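Local atomic coordinates of ribose 5-phosphate isomerase (Giardia lamblia, PDB entry 3S5P), a protein that probably interconverts ribose 5-phosphate and ribulose 5-phosphate in the pentose phosphate pathway, as an isomerase of the RpiB type. Residues N123-L127 with I140-F144; R36-Q40 with M51-T55; A116-A122 with F144-E150. All coordinates share one frame; numbering follows the deposited sequence. Where two conformers were deposited one is given.

Contact 1 (N123-L127 with I140-F144)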
loop_
_atom_site.group_PDB
_atom_site.type_symbol
_atom_site.label_atom_id
_atom_site.label_comp_id
_atom_site.label_asym_id
_atom_site.label_seq_id
_atom_site.Cartn_x
_atom_site.Cartn_y
_atom_site.Cartn_z
ATOM N N ASN A 123 -3.298 -2.130 -11.052
ATOM C CA ASN A 123 -2.955 -3.163 -12.004
ATOM C C ASN A 123 -1.811 -4.036 -11.476
ATOM O O ASN A 123 -1.262 -4.828 -12.208
ATOM C CB ASN A 123 -2.601 -2.551 -13.398
ATOM C CG ASN A 123 -1.598 -1.418 -13.307
ATOM O OD1 ASN A 123 -1.021 -1.173 -12.253
ATOM N ND2 ASN A 123 -1.386 -0.717 -14.411
ATOM N N ALA A 124 -1.424 -3.845 -10.212
ATOM C CA ALA A 124 -0.435 -4.704 -9.566
ATOM C C ALA A 124 -0.935 -4.988 -8.174
ATOM O O ALA A 124 -1.447 -4.090 -7.504
ATOM C CB ALA A 124 0.929 -4.032 -9.515
ATOM N N LEU A 125 -0.827 -6.239 -7.744
ATOM C CA LEU A 125 -1.180 -6.596 -6.389
ATOM C C LEU A 125 0.111 -7.019 -5.691
ATOM O O LEU A 125 0.842 -7.870 -6.213
ATOM C CB LEU A 125 -2.169 -7.769 -6.408
ATOM C CG LEU A 125 -2.524 -8.409 -5.051
ATOM C CD1 LEU A 125 -3.251 -7.402 -4.141
ATOM C CD2 LEU A 125 -3.378 -9.667 -5.223
ATOM N N ALA A 126 0.398 -6.436 -4.532
ATOM C CA ALA A 126 1.519 -6.898 -3.715
ATOM C C ALA A 126 1.010 -7.724 -2.562
ATOM O O ALA A 126 0.072 -7.319 -1.879
ATOM C CB ALA A 126 2.335 -5.736 -3.199
ATOM N N LEU A 127 1.625 -8.884 -2.344
ATOM C CA LEU A 127 1.305 -9.709 -1.195
ATOM C C LEU A 127 2.554 -10.018 -0.350
ATOM O O LEU A 127 3.630 -10.224 -0.880
ATOM C CB LEU A 127 0.651 -11.006 -1.648
ATOM C CG LEU A 127 -0.703 -10.912 -2.353
ATOM C CD1 LEU A 127 -0.978 -12.200 -3.052
ATOM C CD2 LEU A 127 -1.838 -10.568 -1.348
ATOM N N ILE A 140 -7.785 -12.831 -1.505
ATOM C CA ILE A 140 -7.428 -11.459 -1.902
ATOM C C ILE A 140 -7.206 -11.390 -3.409
ATOM O O ILE A 140 -7.772 -10.509 -4.109
ATOM C CB ILE A 140 -6.144 -10.965 -1.144
ATOM C CG1 ILE A 140 -6.442 -10.775 0.355
ATOM C CG2 ILE A 140 -5.638 -9.647 -1.706
ATOM C CD1 ILE A 140 -5.211 -10.508 1.198
ATOM N N LEU A 141 -6.378 -12.312 -3.902
ATOM C CA LEU A 141 -6.123 -12.455 -5.305
ATOM C C LEU A 141 -7.436 -12.643 -6.073
ATOM O O LEU A 141 -7.678 -11.999 -7.092
ATOM C CB LEU A 141 -5.221 -13.680 -5.558
ATOM C CG LEU A 141 -5.042 -14.001 -7.051
ATOM C CD1 LEU A 141 -4.319 -12.851 -7.796
ATOM C CD2 LEU A 141 -4.354 -15.340 -7.312
ATOM N N SER A 142 -8.254 -13.599 -5.630
ATOM C CA SER A 142 -9.500 -13.882 -6.350
ATOM C C SER A 142 -10.420 -12.641 -6.421
ATOM O O SER A 142 -11.056 -12.379 -7.447
ATOM C CB SER A 142 -10.202 -15.100 -5.736
ATOM O OG SER A 142 -11.595 -14.908 -5.694
ATOM N N ARG A 143 -10.487 -11.865 -5.346
ATOM C CA ARG A 143 -11.291 -10.629 -5.356
ATOM C C ARG A 143 -10.632 -9.538 -6.216
ATOM O O ARG A 143 -11.310 -8.829 -6.961
ATOM C CB ARG A 143 -11.554 -10.137 -3.941
ATOM C CG ARG A 143 -12.347 -8.849 -3.850
ATOM C CD ARG A 143 -13.784 -9.025 -4.290
ATOM N NE ARG A 143 -14.302 -10.217 -3.652
ATOM C CZ ARG A 143 -14.866 -10.244 -2.451
ATOM N NH1 ARG A 143 -15.031 -9.120 -1.730
ATOM N NH2 ARG A 143 -15.292 -11.406 -1.983
ATOM N N PHE A 144 -9.307 -9.450 -6.161
ATOM C CA PHE A 144 -8.551 -8.531 -7.034
ATOM C C PHE A 144 -8.834 -8.834 -8.533
ATOM O O PHE A 144 -9.024 -7.919 -9.345
ATOM C CB PHE A 144 -7.044 -8.631 -6.704
ATOM C CG PHE A 144 -6.171 -7.619 -7.415
ATOM C CD1 PHE A 144 -5.920 -6.366 -6.854
ATOM C CD2 PHE A 144 -5.533 -7.940 -8.617
ATOM C CE1 PHE A 144 -5.078 -5.438 -7.472
ATOM C CE2 PHE A 144 -4.674 -6.990 -9.253
ATOM C CZ PHE A 144 -4.465 -5.736 -8.668
#
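Strand 124-127 and helix 140-144 run antiparallel at 170°, their axes 10.2 Å apart at the closest, and L125 faces F144. This is the core layering of a Rossmann-like alpha/beta sandwich: a strand of the parallel sheet is covered by the helix that follows it, mainly through apolar side chains. L125 carries most of the contact. Its CB sits over the middle of the F144 ring, 3.7 Å from the centroid and 7° off the ring normal, which makes a well-centred CH-pi contact. The two side chains slide past each other in opposite directions. With CG anti to the backbone N (chi1 172°), L125 reaches from the strand to the helix: CD1 passes over the ring's CD1 and meets I140 CG2 at 4.1 Å, while CD2 rests 3.9 Å from L141 CA. F144, whose CG is likewise anti to its N, drives its ring down to the strand, where CZ comes 3.6 Å from A124 O and the ring edge faces N123 C. N123 turns its amide away to R103 N and G101 O, beside strand 104-106 of the same chain, so its polar end stays outside this apolar layer. I83 of strand 81-86 touches L125, L127 and L141, and A113 of helix 110-118 touches I140 and F144. At the far end of the contact, L127 CD2 lies 3.9 Å from I140 CG2.

Contact 2 (R36-Q40 with M51-T55)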
loop_
_atom_site.group_PDB
_atom_site.type_symbol
_atom_site.label_atom_id
_atom_site.label_comp_id
_atom_site.label_asym_id
_atom_site.label_seq_id
_atom_site.Cartn_x
_atom_site.Cartn_y
_atom_site.Cartn_z
ATOM N N ARG A 36 3.718 -18.164 -4.553
ATOM C CA ARG A 36 3.531 -17.778 -5.961
ATOM C C ARG A 36 2.882 -18.890 -6.775
ATOM O O ARG A 36 1.860 -18.667 -7.449
ATOM C CB ARG A 36 4.842 -17.360 -6.628
ATOM C CG ARG A 36 4.561 -16.560 -7.885
ATOM C CD ARG A 36 5.770 -16.274 -8.731
ATOM N NE ARG A 36 6.250 -17.476 -9.404
ATOM C CZ ARG A 36 7.444 -18.023 -9.181
ATOM N NH1 ARG A 36 7.800 -19.119 -9.840
ATOM N NH2 ARG A 36 8.286 -17.481 -8.301
ATOM N N MET A 37 3.482 -20.081 -6.664
ATOM C CA MET A 37 3.035 -21.303 -7.331
ATOM C C MET A 37 1.641 -21.696 -6.925
ATOM O O MET A 37 0.823 -22.109 -7.754
ATOM C CB MET A 37 3.971 -22.466 -6.980
ATOM C CG MET A 37 5.383 -22.246 -7.407
ATOM S SD MET A 37 5.588 -22.907 -9.048
ATOM C CE MET A 37 6.105 -24.579 -8.622
ATOM N N PHE A 38 1.395 -21.593 -5.628
ATOM C CA PHE A 38 0.104 -21.897 -5.062
ATOM C C PHE A 38 -0.967 -20.950 -5.666
ATOM O O PHE A 38 -1.992 -21.414 -6.168
ATOM C CB PHE A 38 0.215 -21.800 -3.537
ATOM C CG PHE A 38 -1.087 -21.850 -2.828
ATOM C CD1 PHE A 38 -1.687 -23.071 -2.540
ATOM C CD2 PHE A 38 -1.714 -20.672 -2.429
ATOM C CE1 PHE A 38 -2.897 -23.127 -1.887
ATOM C CE2 PHE A 38 -2.925 -20.710 -1.765
ATOM C CZ PHE A 38 -3.525 -21.938 -1.496
ATOM N N LEU A 39 -0.708 -19.640 -5.646
ATOM C CA LEU A 39 -1.618 -18.637 -6.239
ATOM C C LEU A 39 -1.759 -18.828 -7.748
ATOM O O LEU A 39 -2.848 -18.639 -8.303
ATOM C CB LEU A 39 -1.155 -17.197 -5.936
ATOM C CG LEU A 39 -1.020 -16.808 -4.461
ATOM C CD1 LEU A 39 -0.346 -15.472 -4.346
ATOM C CD2 LEU A 39 -2.386 -16.770 -3.814
ATOM N N GLN A 40 -0.662 -19.211 -8.400
ATOM C CA GLN A 40 -0.704 -19.576 -9.839
ATOM C C GLN A 40 -1.677 -20.721 -10.126
ATOM O O GLN A 40 -2.538 -20.586 -11.009
ATOM C CB GLN A 40 0.683 -19.917 -10.386
ATOM C CG GLN A 40 1.527 -18.693 -10.712
ATOM C CD GLN A 40 3.004 -19.020 -10.922
ATOM O OE1 GLN A 40 3.861 -18.130 -10.870
ATOM N NE2 GLN A 40 3.306 -20.296 -11.166
ATOM N N MET A 51 0.798 -16.275 -16.344
ATOM C CA MET A 51 2.143 -16.077 -16.831
ATOM C C MET A 51 3.068 -16.036 -15.638
ATOM O O MET A 51 3.099 -15.060 -14.874
ATOM C CB MET A 51 2.242 -14.783 -17.611
ATOM C CG MET A 51 1.581 -14.847 -18.968
ATOM S SD MET A 51 1.242 -13.200 -19.627
ATOM C CE MET A 51 2.694 -12.275 -19.041
ATOM N N ASP A 52 3.794 -17.127 -15.474
ATOM C CA ASP A 52 4.787 -17.286 -14.438
ATOM C C ASP A 52 6.051 -16.640 -14.965
ATOM O O ASP A 52 6.620 -17.103 -15.949
ATOM C CB ASP A 52 4.996 -18.782 -14.198
ATOM C CG ASP A 52 6.023 -19.088 -13.114
ATOM O OD1 ASP A 52 6.974 -18.317 -12.872
ATOM O OD2 ASP A 52 5.887 -20.156 -12.515
ATOM N N LEU A 53 6.477 -15.561 -14.328
ATOM C CA LEU A 53 7.672 -14.867 -14.779
ATOM C C LEU A 53 8.889 -15.272 -13.986
ATOM O O LEU A 53 10.016 -15.141 -14.469
ATOM C CB LEU A 53 7.476 -13.362 -14.747
ATOM C CG LEU A 53 6.595 -12.884 -15.904
ATOM C CD1 LEU A 53 6.155 -11.504 -15.616
ATOM C CD2 LEU A 53 7.335 -12.950 -17.232
ATOM N N GLY A 54 8.673 -15.802 -12.789
ATOM C CA GLY A 54 9.769 -16.415 -12.037
ATOM C C GLY A 54 10.210 -15.741 -10.737
ATOM O O GLY A 54 9.649 -14.705 -10.296
ATOM N N THR A 55 11.248 -16.357 -10.159
ATOM C CA THR A 55 11.761 -16.094 -8.816
ATOM C C THR A 55 12.977 -15.150 -8.844
ATOM O O THR A 55 14.125 -15.589 -9.018
ATOM C CB THR A 55 12.119 -17.443 -8.131
ATOM O OG1 THR A 55 10.925 -18.210 -7.932
ATOM C CG2 THR A 55 12.827 -17.245 -6.787
#
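The guanidinium of R36 has one face turned to the backbone of G54, whose C lies 3.5 Å above the plane and displaced toward its rim; at its edge, in the plane, stand Q40 OE1, D52 OD2 and T55 OG1. The contact belongs to a beta-alpha-beta unit, joining helix 33-45 to the strand 49-54 that follows it, an outermost strand of the sheet within the chain. Each nitrogen of R36 is engaged differently. NE gives a hydrogen bond to Q40 OE1 one helical turn on, at 2.9 Å, and NH2 points almost straight at T55 OG1 (2.8 Å, 165°). NH2 also bonds S28 OG at the end of strand 23-28, which ties the arginine to both strands of the unit. NH1 makes the salt bridge, 3.2 Å from D52 OD1, with a weak hydrogen bond to D52 OD2; because guanidinium and carboxylate planes are 63° apart, the pair is not the flat two-pronged kind. A bend at chi3 (72°) swings the head of R36 round to these partners. Q40 links the two charges: its carbonyl oxygen is used by R36, which fixes the turn of the amide, and its NE2 donates to D52 OD2 from above the carboxylate plane. The carboxylate is thus approached by two donors from the helix, which would probably stabilise its negative charge. At the outer side M37 adds a looser touch, SD lying 4.4 Å from D52 OD2.

Contact 3 (A116-A122 with F144-E150)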
loop_
_atom_site.group_PDB
_atom_site.type_symbol
_atom_site.label_atom_id
_atom_site.label_comp_id
_atom_site.label_asym_id
_atom_site.label_seq_id
_atom_site.Cartn_x
_atom_site.Cartn_y
_atom_site.Cartn_z
ATOM N N ALA A 116 -9.052 -1.542 -4.098
ATOM C CA ALA A 116 -7.896 -1.313 -5.003
ATOM C C ALA A 116 -8.278 -1.296 -6.476
ATOM O O ALA A 116 -7.712 -0.558 -7.254
ATOM C CB ALA A 116 -6.770 -2.360 -4.776
ATOM N N ARG A 117 -9.212 -2.143 -6.857
ATOM C CA ARG A 117 -9.680 -2.174 -8.231
ATOM C C ARG A 117 -10.768 -1.124 -8.451
ATOM O O ARG A 117 -10.612 -0.246 -9.307
ATOM C CB ARG A 117 -10.147 -3.583 -8.619
ATOM C CG ARG A 117 -8.991 -4.643 -8.683
ATOM C CD ARG A 117 -8.060 -4.462 -9.911
ATOM N NE ARG A 117 -8.790 -4.345 -11.177
ATOM C CZ ARG A 117 -8.626 -3.364 -12.074
ATOM N NH1 ARG A 117 -7.727 -2.393 -11.889
ATOM N NH2 ARG A 117 -9.351 -3.374 -13.188
ATOM N N LYS A 118 -11.844 -1.184 -7.656
ATOM C CA LYS A 118 -12.989 -0.306 -7.836
ATOM C C LYS A 118 -12.622 1.175 -7.885
ATOM O O LYS A 118 -13.015 1.863 -8.796
ATOM C CB LYS A 118 -14.036 -0.507 -6.739
ATOM C CG LYS A 118 -15.134 -1.507 -7.067
ATOM C CD LYS A 118 -16.302 -1.342 -6.095
ATOM C CE LYS A 118 -17.489 -2.214 -6.497
ATOM N NZ LYS A 118 -17.255 -3.653 -6.158
ATOM N N HIS A 119 -11.867 1.636 -6.893
ATOM C CA HIS A 119 -11.589 3.053 -6.669
ATOM C C HIS A 119 -10.218 3.449 -7.206
ATOM O O HIS A 119 -10.049 4.565 -7.654
ATOM C CB HIS A 119 -11.592 3.309 -5.176
ATOM C CG HIS A 119 -12.939 3.174 -4.543
ATOM N ND1 HIS A 119 -13.157 3.428 -3.205
ATOM C CD2 HIS A 119 -14.142 2.828 -5.063
ATOM C CE1 HIS A 119 -14.433 3.227 -2.928
ATOM N NE2 HIS A 119 -15.053 2.860 -4.037
ATOM N N ASN A 120 -9.238 2.533 -7.145
ATOM C CA ASN A 120 -7.837 2.918 -7.413
ATOM C C ASN A 120 -7.269 2.411 -8.727
ATOM O O ASN A 120 -6.154 2.793 -9.100
ATOM C CB ASN A 120 -6.921 2.537 -6.245
ATOM C CG ASN A 120 -7.495 2.967 -4.881
ATOM O OD1 ASN A 120 -7.704 2.132 -4.006
ATOM N ND2 ASN A 120 -7.765 4.265 -4.710
ATOM N N ASN A 121 -8.023 1.561 -9.422
ATOM C CA ASN A 121 -7.582 1.010 -10.714
ATOM C C ASN A 121 -6.199 0.350 -10.624
ATOM O O ASN A 121 -5.366 0.515 -11.503
ATOM C CB ASN A 121 -7.620 2.089 -11.842
ATOM C CG ASN A 121 -7.570 1.482 -13.220
ATOM O OD1 ASN A 121 -7.961 0.341 -13.394
ATOM N ND2 ASN A 121 -7.041 2.230 -14.209
ATOM N N ALA A 122 -5.963 -0.405 -9.553
ATOM C CA ALA A 122 -4.685 -1.052 -9.370
ATOM C C ALA A 122 -4.502 -2.072 -10.492
ATOM O O ALA A 122 -5.446 -2.752 -10.860
ATOM C CB ALA A 122 -4.590 -1.715 -8.015
ATOM N N PHE A 144 -9.307 -9.450 -6.161
ATOM C CA PHE A 144 -8.551 -8.531 -7.034
ATOM C C PHE A 144 -8.834 -8.834 -8.533
ATOM O O PHE A 144 -9.024 -7.919 -9.345
ATOM C CB PHE A 144 -7.044 -8.631 -6.704
ATOM C CG PHE A 144 -6.171 -7.619 -7.415
ATOM C CD1 PHE A 144 -5.920 -6.366 -6.854
ATOM C CD2 PHE A 144 -5.533 -7.940 -8.617
ATOM C CE1 PHE A 144 -5.078 -5.438 -7.472
ATOM C CE2 PHE A 144 -4.674 -6.990 -9.253
ATOM C CZ PHE A 144 -4.465 -5.736 -8.668
ATOM N N LEU A 145 -8.891 -10.115 -8.902
ATOM C CA LEU A 145 -8.976 -10.471 -10.330
ATOM C C LEU A 145 -10.388 -10.323 -10.880
ATOM O O LEU A 145 -10.578 -10.142 -12.090
ATOM C CB LEU A 145 -8.432 -11.885 -10.571
ATOM C CG LEU A 145 -6.940 -12.180 -10.337
ATOM C CD1 LEU A 145 -6.640 -13.653 -10.733
ATOM C CD2 LEU A 145 -5.967 -11.215 -11.058
ATOM N N SER A 146 -11.386 -10.388 -9.997
ATOM C CA SER A 146 -12.775 -10.360 -10.464
ATOM C C SER A 146 -13.475 -9.020 -10.263
ATOM O O SER A 146 -14.635 -8.886 -10.615
ATOM C CB SER A 146 -13.592 -11.470 -9.805
ATOM O OG SER A 146 -13.726 -11.255 -8.409
ATOM N N THR A 147 -12.799 -8.031 -9.681
ATOM C CA THR A 147 -13.410 -6.723 -9.460
ATOM C C THR A 147 -12.929 -5.793 -10.564
ATOM O O THR A 147 -11.750 -5.771 -10.868
ATOM C CB THR A 147 -13.028 -6.163 -8.066
ATOM O OG1 THR A 147 -13.397 -7.109 -7.062
ATOM C CG2 THR A 147 -13.732 -4.851 -7.783
ATOM N N ASN A 148 -13.852 -5.068 -11.184
ATOM C CA ASN A 148 -13.526 -4.059 -12.206
ATOM C C ASN A 148 -13.379 -2.642 -11.635
ATOM O O ASN A 148 -14.023 -2.301 -10.648
ATOM C CB ASN A 148 -14.605 -4.053 -13.294
ATOM C CG ASN A 148 -14.604 -5.328 -14.114
ATOM O OD1 ASN A 148 -13.587 -6.017 -14.210
ATOM N ND2 ASN A 148 -15.742 -5.648 -14.712
ATOM N N PHE A 149 -12.511 -1.840 -12.250
ATOM C CA PHE A 149 -12.392 -0.421 -11.936
ATOM C C PHE A 149 -13.721 0.307 -12.242
ATOM O O PHE A 149 -14.385 -0.000 -13.223
ATOM C CB PHE A 149 -11.221 0.174 -12.721
ATOM C CG PHE A 149 -11.046 1.681 -12.576
ATOM C CD1 PHE A 149 -10.987 2.292 -11.325
ATOM C CD2 PHE A 149 -10.855 2.476 -13.707
ATOM C CE1 PHE A 149 -10.783 3.694 -11.211
ATOM C CE2 PHE A 149 -10.638 3.850 -13.606
ATOM C CZ PHE A 149 -10.609 4.465 -12.355
ATOM N N GLU A 150 -14.119 1.230 -11.363
ATOM C CA GLU A 150 -15.271 2.137 -11.616
ATOM C C GLU A 150 -14.789 3.426 -12.320
ATOM O O GLU A 150 -14.839 4.524 -11.755
ATOM C CB GLU A 150 -16.025 2.453 -10.309
ATOM C CG GLU A 150 -16.931 1.276 -9.817
ATOM C CD GLU A 150 -17.488 1.490 -8.384
ATOM O OE1 GLU A 150 -17.027 2.446 -7.681
ATOM O OE2 GLU A 150 -18.375 0.688 -7.971
#
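E150 N gives a hydrogen bond of 2.9 Å to K118 O, fairly straight at 164° and meeting a lone pair in the carbonyl plane. It joins the C-terminal end of helix 110-118 to the extended chain that leaves helix 134-146 in this alpha/beta fold. E150 is also the N-cap residue of helix 151-155, so the bond lies right at the start of that short helix. Beside it F149 CA makes a CA-H...O contact with R117 O at 3.2 Å. The F149 ring lies flat against N121, whose amide is stacked on it with planes 15° apart and whose CB stands 3.4 Å from the ring centroid. N121 has left the helix with positive phi (54°), a turn that brings its side chain over the ring; H154 meets the same phenyl group. In the conformer given, one of two, R117 curls back through bends at chi2 and chi3 and lays CD over the F144 face opposite the one covered by L125, 4.0 Å from the centroid. Its NE makes a weak bond to T147 O, and NH1 reaches N121 OD1. A122 CB packs at the edge of the same F144 ring. The long K118 chain passes T147 and E150; its NZ stays 4.8 Å from E150 OE2, while T147 CG2 lies 3.7 Å from K118 CG.

In the fold
Along the chain contact 2 comes first and closes before the others open; contact 1 is nested inside the loop closed by contact 3. Contacts 1 and 3 have centres about 9 Å apart and share F144 on helix 134-146, contact 1 facing the sheet and contact 3 the end of helix 110-118, the element just before strand 124-128. The centre of contact 2 is about 13 Å from that of contact 1, on the same parallel sheet, and the two touch through L39 against L127 and L141. Contacts 2 and 3, with centres about 21 Å apart, do not touch and fall on opposite sides of the chain's centre. Between them the contacts cover an outermost strand, the buried core and the exit toward the C-terminal helix of one alpha/beta domain.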